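Side-chain contacts in dihydrophenazinedicarboxylate synthase (Burkholderia, PDB 4HMW), which catalyses FMN-dependent oxidations with molecular oxygen in the terminal steps of phenazine antibiotic biosynthesis: residues F70-I73 and V78-C81; E122-K127 and G177-P182. All coordinates share one frame; numbering follows the deposited sequence.

Interaction 1 of 2, residues F70-I73 and V78-C81; sequences FSSI and VIFC. With FMN (flavin mononucleotide), chain D.
A classic beta bulge interrupts this hairpin: two successive residues, Ser71 and Ser72, share the single partner Ile79 in the antiparallel sheet of the FMN-binding domain. The extra residue sits on strand 63-74; strand 77-83 runs past it without interruption.

Two backbone hydrogen bonds hold the bulge. Ser71 N gives its hydrogen to Ile79 O at 2.8 Å, noticeably bent at 144°, while Ile79 N reaches Ser72 O at the same 2.8 Å and nearly straight. Ile79 thus uses both its N-H and its carbonyl, but on two successive residues. Beyond the bulge regular pairing resumes, with Ile73 and Val78 a non-hydrogen-bonded pair.

Apolar contacts gather on the face that carries Ile73 and Val78. Val78 turns CG1 toward the root of the Phe70 side chain, 3.4 Å from CB, and approaches the ring obliquely at its CG end. Because CG of Phe70 stands between its own backbone N and carbonyl carbon (chi1 63°), the rest of the ring leads away from strand 77-83 and packs on Leu38 of helix 30-43. Ile73 adds a looser touch through CG1, 4.2 Å from Val78 CG2, and rests on the same helix.

On the other face, Ser72 OG lies over the Ile79 side chain, 3.7 Å from both CB and CD1. The hydroxyl of Ser71 comes alongside the strand instead, with OG 3.8 Å from Phe80 CA.

Farther along strand 77-83, Cys81 meets the cofactor. It uses its backbone carbonyl, not its sulfur: FMN N3 on the isoalloxazine ring donates to Cys81 O at 2.8 Å, N-H...O angle 161°.

Interaction 2 of 2, residues E122-K127 and G177-P182; sequences ESENDK and GYRLEP
A helix abuts the start of a sheet strand here: the first turns of helix 122-130 face strand 175-182, and the side chains of Asn125 and Glu124 do the touching.

Asn125 bridges to the strand's backbone. Its CG lies anti to the carbonyl carbon and beside the backbone N (chi1 -65°), which sends the amide toward Gly177. There OD1 accepts the N-H of Gly177 at 2.8 Å, with the donor well above the carbonyl plane, 54° out of it. The other end of the amide is held twice. ND2 donates to Glu122 OE1, about one helical turn back, at 3.0 Å, and also to a water 3.1 Å from ND2 that in turn donates to Gly177 O. Three bonds therefore fix the rotation of this buried amide, and Gly177 is gripped at both N and O. Glu122 OE1 also forms a salt bridge with Arg171.

Glu124 meets Arg179 more loosely, the two chains crossing at about a right angle. OE2 comes to the edge of the guanidinium in a long salt bridge, 3.8 Å from NH1. A second water tightens the link, donating to Glu124 OE1 at 2.6 Å and accepting from Arg179 NH1. Both groups have stronger ties: Glu124 OE1 to Glu121 N, Arg179 NE to Asp74. Glu181 OE2 takes Arg179 NH2 at 3.3 Å. Glu124, Arg179 and Glu181 together form a salt-bridge network, here tying a helix to an antiparallel sheet.

In the fold
Interactions 1 and 2 are neighbours in one antiparallel sheet, their centres 8 Å apart: strand 77-83, the second arm of the hairpin in interaction 1, pairs on its other edge with strand 175-182 of interaction 2. Val78 O lies 2.8 Å from Leu180 N and Phe80 O 2.9 Å from Tyr178 N, both probable hydrogen bonds. Asp74, the last residue of strand 63-74, salt-bridges Arg179, a charged link between strand 63-74 and strand 175-182. Interaction 1 reaches FMN directly through Cys81. Interaction 2 lies on the next strand, farther from the cofactor: from Gly177 it is about 4 Å to the side chain of Cys81 and about 9 Å to the bound FMN.

Interaction 1 of 2, residues F70-I73 and V78-C81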
loop_
_atom_site.group_PDB
_atom_site.type_symbol
_atom_site.label_atom_id
_atom_site.label_comp_id
_atom_site.label_asym_id
_atom_site.label_seq_id
_atom_site.Cartn_x
_atom_site.Cartn_y
_atom_site.Cartn_z
ATOM N N PHE B 70 -10.982 -2.316 5.576
ATOM C CA PHE B 70 -11.177 -2.873 6.918
ATOM C C PHE B 70 -12.596 -2.664 7.413
ATOM O O PHE B 70 -13.266 -1.725 6.999
ATOM C CB PHE B 70 -10.116 -2.362 7.919
ATOM C CG PHE B 70 -10.135 -0.904 8.159
ATOM C CD1 PHE B 70 -11.032 -0.358 9.061
ATOM C CD2 PHE B 70 -9.246 -0.060 7.490
ATOM C CE1 PHE B 70 -11.040 0.975 9.313
ATOM C CE2 PHE B 70 -9.263 1.299 7.741
ATOM C CZ PHE B 70 -10.173 1.808 8.647
ATOM N N SER B 71 -13.071 -3.584 8.250
ATOM C CA SER B 71 -14.435 -3.572 8.768
ATOM C C SER B 71 -14.619 -2.564 9.867
ATOM O O SER B 71 -15.573 -1.803 9.863
ATOM C CB SER B 71 -14.776 -4.945 9.376
ATOM O OG SER B 71 -14.273 -5.995 8.584
ATOM N N SER B 72 -13.698 -2.575 10.822
ATOM C CA SER B 72 -13.818 -1.748 12.006
ATOM C C SER B 72 -12.484 -1.628 12.715
ATOM O O SER B 72 -11.498 -2.294 12.351
ATOM C CB SER B 72 -14.850 -2.315 12.991
ATOM O OG SER B 72 -14.456 -3.600 13.463
ATOM N N ILE B 73 -12.467 -0.780 13.748
ATOM C CA ILE B 73 -11.290 -0.600 14.577
ATOM C C ILE B 73 -11.728 -0.679 16.016
ATOM O O ILE B 73 -12.641 0.037 16.445
ATOM C CB ILE B 73 -10.661 0.757 14.324
ATOM C CG1 ILE B 73 -10.197 0.826 12.868
ATOM C CG2 ILE B 73 -9.449 0.982 15.198
ATOM C CD1 ILE B 73 -9.612 2.123 12.498
ATOM N N VAL B 78 -7.037 -3.160 13.979
ATOM C CA VAL B 78 -7.851 -2.992 12.793
ATOM C C VAL B 78 -8.380 -4.341 12.315
ATOM O O VAL B 78 -7.609 -5.249 12.031
ATOM C CB VAL B 78 -6.986 -2.385 11.707
ATOM C CG1 VAL B 78 -7.786 -2.249 10.429
ATOM C CG2 VAL B 78 -6.438 -1.016 12.181
ATOM N N ILE B 79 -9.697 -4.456 12.202
ATOM C CA ILE B 79 -10.339 -5.739 11.917
ATOM C C ILE B 79 -10.642 -5.818 10.433
ATOM O O ILE B 79 -11.158 -4.851 9.843
ATOM C CB ILE B 79 -11.594 -5.856 12.736
ATOM C CG1 ILE B 79 -11.182 -6.016 14.208
ATOM C CG2 ILE B 79 -12.458 -7.046 12.283
ATOM C CD1 ILE B 79 -12.335 -6.183 15.137
ATOM N N PHE B 80 -10.273 -6.935 9.813
ATOM C CA PHE B 80 -10.633 -7.186 8.404
ATOM C C PHE B 80 -10.982 -8.646 8.207
ATOM O O PHE B 80 -10.637 -9.481 9.032
ATOM C CB PHE B 80 -9.515 -6.735 7.446
ATOM C CG PHE B 80 -8.259 -7.498 7.578
ATOM C CD1 PHE B 80 -7.318 -7.157 8.546
ATOM C CD2 PHE B 80 -7.996 -8.570 6.730
ATOM C CE1 PHE B 80 -6.134 -7.862 8.649
ATOM C CE2 PHE B 80 -6.832 -9.287 6.854
ATOM C CZ PHE B 80 -5.896 -8.936 7.824
ATOM N N CYS B 81 -11.645 -8.945 7.092
ATOM C CA CYS B 81 -11.992 -10.326 6.716
ATOM C C CYS B 81 -11.368 -10.743 5.382
ATOM O O CYS B 81 -11.196 -9.930 4.489
ATOM C CB CYS B 81 -13.502 -10.484 6.574
ATOM S SG CYS B 81 -14.368 -10.227 8.096
HETATM N N1 FMN D . -10.216 -8.834 -0.259
HETATM C C2 FMN D . -10.513 -9.432 0.937
HETATM O O2 FMN D . -10.221 -10.629 1.096
HETATM N N3 FMN D . -11.142 -8.719 1.944
HETATM C C4 FMN D . -11.465 -7.394 1.781
HETATM O O4 FMN D . -12.014 -6.777 2.714
HETATM C C4A FMN D . -11.169 -6.775 0.566
HETATM N N5 FMN D . -11.499 -5.453 0.366
HETATM C C5A FMN D . -11.158 -4.845 -0.842
HETATM C C6 FMN D . -11.459 -3.499 -1.024
HETATM C C7 FMN D . -11.106 -2.862 -2.206
HETATM C C7M FMN D . -11.457 -1.405 -2.411
HETATM C C8 FMN D . -10.474 -3.596 -3.217
HETATM C C8M FMN D . -10.104 -2.931 -4.514
HETATM C C9 FMN D . -10.172 -4.949 -3.027
HETATM C C9A FMN D . -10.505 -5.564 -1.843
HETATM N N10 FMN D . -10.228 -6.928 -1.668
HETATM C C10 FMN D . -10.529 -7.498 -0.457
HETATM C "C1'" FMN D . -9.546 -7.746 -2.732
HETATM C "C2'" FMN D . -8.056 -7.774 -2.526
HETATM O "O2'" FMN D . -7.487 -6.576 -3.035
HETATM C "C3'" FMN D . -7.396 -8.963 -3.200
HETATM O "O3'" FMN D . -7.807 -9.111 -4.555
HETATM C "C4'" FMN D . -7.650 -10.248 -2.416
HETATM O "O4'" FMN D . -8.146 -10.226 -1.099
HETATM C "C5'" FMN D . -6.798 -11.413 -2.831
HETATM O "O5'" FMN D . -5.541 -11.088 -2.281
HETATM P P FMN D . -4.304 -12.122 -2.221
HETATM O O1P FMN D . -4.547 -12.906 -0.971
HETATM O O2P FMN D . -4.341 -12.960 -3.498
HETATM O O3P FMN D . -3.070 -11.231 -2.138
#

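Interaction 2 of 2, residues E122-K127 and G177-P182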
loop_
_atom_site.group_PDB
_atom_site.type_symbol
_atom_site.label_atom_id
_atom_site.label_comp_id
_atom_site.label_asym_id
_atom_site.label_seq_id
_atom_site.Cartn_x
_atom_site.Cartn_y
_atom_site.Cartn_z
ATOM N N GLU B 122 -14.134 -17.863 16.564
ATOM C CA GLU B 122 -15.116 -18.326 15.596
ATOM C C GLU B 122 -16.431 -17.578 15.753
ATOM O O GLU B 122 -17.090 -17.291 14.766
ATOM C CB GLU B 122 -15.317 -19.843 15.677
ATOM C CG GLU B 122 -14.077 -20.694 15.327
ATOM C CD GLU B 122 -13.400 -20.285 14.019
ATOM O OE1 GLU B 122 -14.056 -19.634 13.177
ATOM O OE2 GLU B 122 -12.199 -20.609 13.831
ATOM N N SER B 123 -16.814 -17.245 16.980
ATOM C CA SER B 123 -18.061 -16.491 17.191
ATOM C C SER B 123 -17.981 -15.115 16.537
ATOM O O SER B 123 -18.961 -14.625 15.982
ATOM C CB SER B 123 -18.364 -16.325 18.680
ATOM O OG SER B 123 -17.448 -15.408 19.263
ATOM N N GLU B 124 -16.806 -14.493 16.589
ATOM C CA GLU B 124 -16.595 -13.226 15.892
ATOM C C GLU B 124 -16.687 -13.418 14.376
ATOM O O GLU B 124 -17.280 -12.590 13.691
ATOM C CB GLU B 124 -15.249 -12.612 16.278
ATOM C CG GLU B 124 -15.115 -12.288 17.766
ATOM C CD GLU B 124 -13.698 -11.865 18.154
ATOM O OE1 GLU B 124 -12.806 -12.720 18.217
ATOM O OE2 GLU B 124 -13.459 -10.665 18.386
ATOM N N ASN B 125 -16.099 -14.494 13.856
ATOM C CA ASN B 125 -16.173 -14.758 12.415
ATOM C C ASN B 125 -17.615 -14.962 11.970
ATOM O O ASN B 125 -18.013 -14.504 10.897
ATOM C CB ASN B 125 -15.352 -15.983 12.034
ATOM C CG ASN B 125 -13.879 -15.786 12.264
ATOM O OD1 ASN B 125 -13.369 -14.651 12.255
ATOM N ND2 ASN B 125 -13.163 -16.892 12.412
ATOM N N ASP B 126 -18.400 -15.650 12.793
ATOM C CA ASP B 126 -19.790 -15.887 12.434
ATOM C C ASP B 126 -20.533 -14.556 12.334
ATOM O O ASP B 126 -21.304 -14.334 11.391
ATOM C CB ASP B 126 -20.460 -16.823 13.438
ATOM C CG ASP B 126 -19.985 -18.268 13.300
ATOM O OD1 ASP B 126 -19.527 -18.651 12.202
ATOM O OD2 ASP B 126 -20.091 -19.033 14.290
ATOM N N LYS B 127 -20.278 -13.651 13.272
ATOM C CA LYS B 127 -20.962 -12.363 13.275
ATOM C C LYS B 127 -20.607 -11.576 12.018
ATOM O O LYS B 127 -21.461 -10.949 11.397
ATOM C CB LYS B 127 -20.568 -11.569 14.516
ATOM C CG LYS B 127 -21.683 -10.766 15.105
ATOM N N GLY B 177 -11.915 -13.644 10.127
ATOM C CA GLY B 177 -11.480 -12.291 10.434
ATOM C C GLY B 177 -10.128 -12.302 11.119
ATOM O O GLY B 177 -9.745 -13.297 11.760
ATOM N N TYR B 178 -9.408 -11.188 10.976
ATOM C CA TYR B 178 -8.123 -10.961 11.647
ATOM C C TYR B 178 -8.166 -9.592 12.301
ATOM O O TYR B 178 -8.863 -8.712 11.827
ATOM C CB TYR B 178 -6.944 -10.938 10.640
ATOM C CG TYR B 178 -6.663 -12.285 10.022
ATOM C CD1 TYR B 178 -5.809 -13.185 10.615
ATOM C CD2 TYR B 178 -7.257 -12.637 8.836
ATOM C CE1 TYR B 178 -5.575 -14.405 10.033
ATOM C CE2 TYR B 178 -7.042 -13.835 8.264
ATOM C CZ TYR B 178 -6.202 -14.718 8.847
ATOM O OH TYR B 178 -6.009 -15.932 8.217
ATOM N N ARG B 179 -7.427 -9.430 13.387
ATOM C CA ARG B 179 -7.121 -8.112 13.916
ATOM C C ARG B 179 -5.649 -7.789 13.676
ATOM O O ARG B 179 -4.766 -8.508 14.119
ATOM C CB ARG B 179 -7.455 -8.046 15.411
ATOM C CG ARG B 179 -7.297 -6.602 16.005
ATOM C CD ARG B 179 -7.466 -6.589 17.513
ATOM N NE ARG B 179 -8.769 -7.105 17.916
ATOM C CZ ARG B 179 -9.029 -8.341 18.357
ATOM N NH1 ARG B 179 -10.279 -8.645 18.666
ATOM N NH2 ARG B 179 -8.080 -9.264 18.524
ATOM N N LEU B 180 -5.389 -6.691 12.961
ATOM C CA LEU B 180 -4.052 -6.209 12.798
ATOM C C LEU B 180 -3.725 -5.387 14.018
ATOM O O LEU B 180 -4.238 -4.299 14.176
ATOM C CB LEU B 180 -3.923 -5.413 11.501
ATOM C CG LEU B 180 -2.556 -4.790 11.190
ATOM C CD1 LEU B 180 -1.475 -5.846 11.158
ATOM C CD2 LEU B 180 -2.592 -4.000 9.876
ATOM N N GLU B 181 -2.891 -5.937 14.888
ATOM C CA GLU B 181 -2.517 -5.295 16.143
ATOM C C GLU B 181 -1.141 -4.657 15.991
ATOM O O GLU B 181 -0.138 -5.351 15.724
ATOM C CB GLU B 181 -2.499 -6.313 17.298
ATOM C CG GLU B 181 -3.799 -7.050 17.459
ATOM C CD GLU B 181 -3.877 -7.864 18.736
ATOM O OE1 GLU B 181 -2.819 -8.146 19.364
ATOM O OE2 GLU B 181 -5.015 -8.249 19.100
ATOM N N PRO B 182 -1.076 -3.334 16.130
ATOM C CA PRO B 182 0.181 -2.672 15.792
ATOM C C PRO B 182 1.236 -2.805 16.871
ATOM O O PRO B 182 0.889 -2.786 18.060
ATOM C CB PRO B 182 -0.230 -1.196 15.655
ATOM C CG PRO B 182 -1.443 -1.063 16.510
ATOM C CD PRO B 182 -2.163 -2.373 16.389
HETATM O O HOH W 1 -10.638 -11.754 19.298
HETATM O O HOH W 2 -10.188 -16.133 12.565
#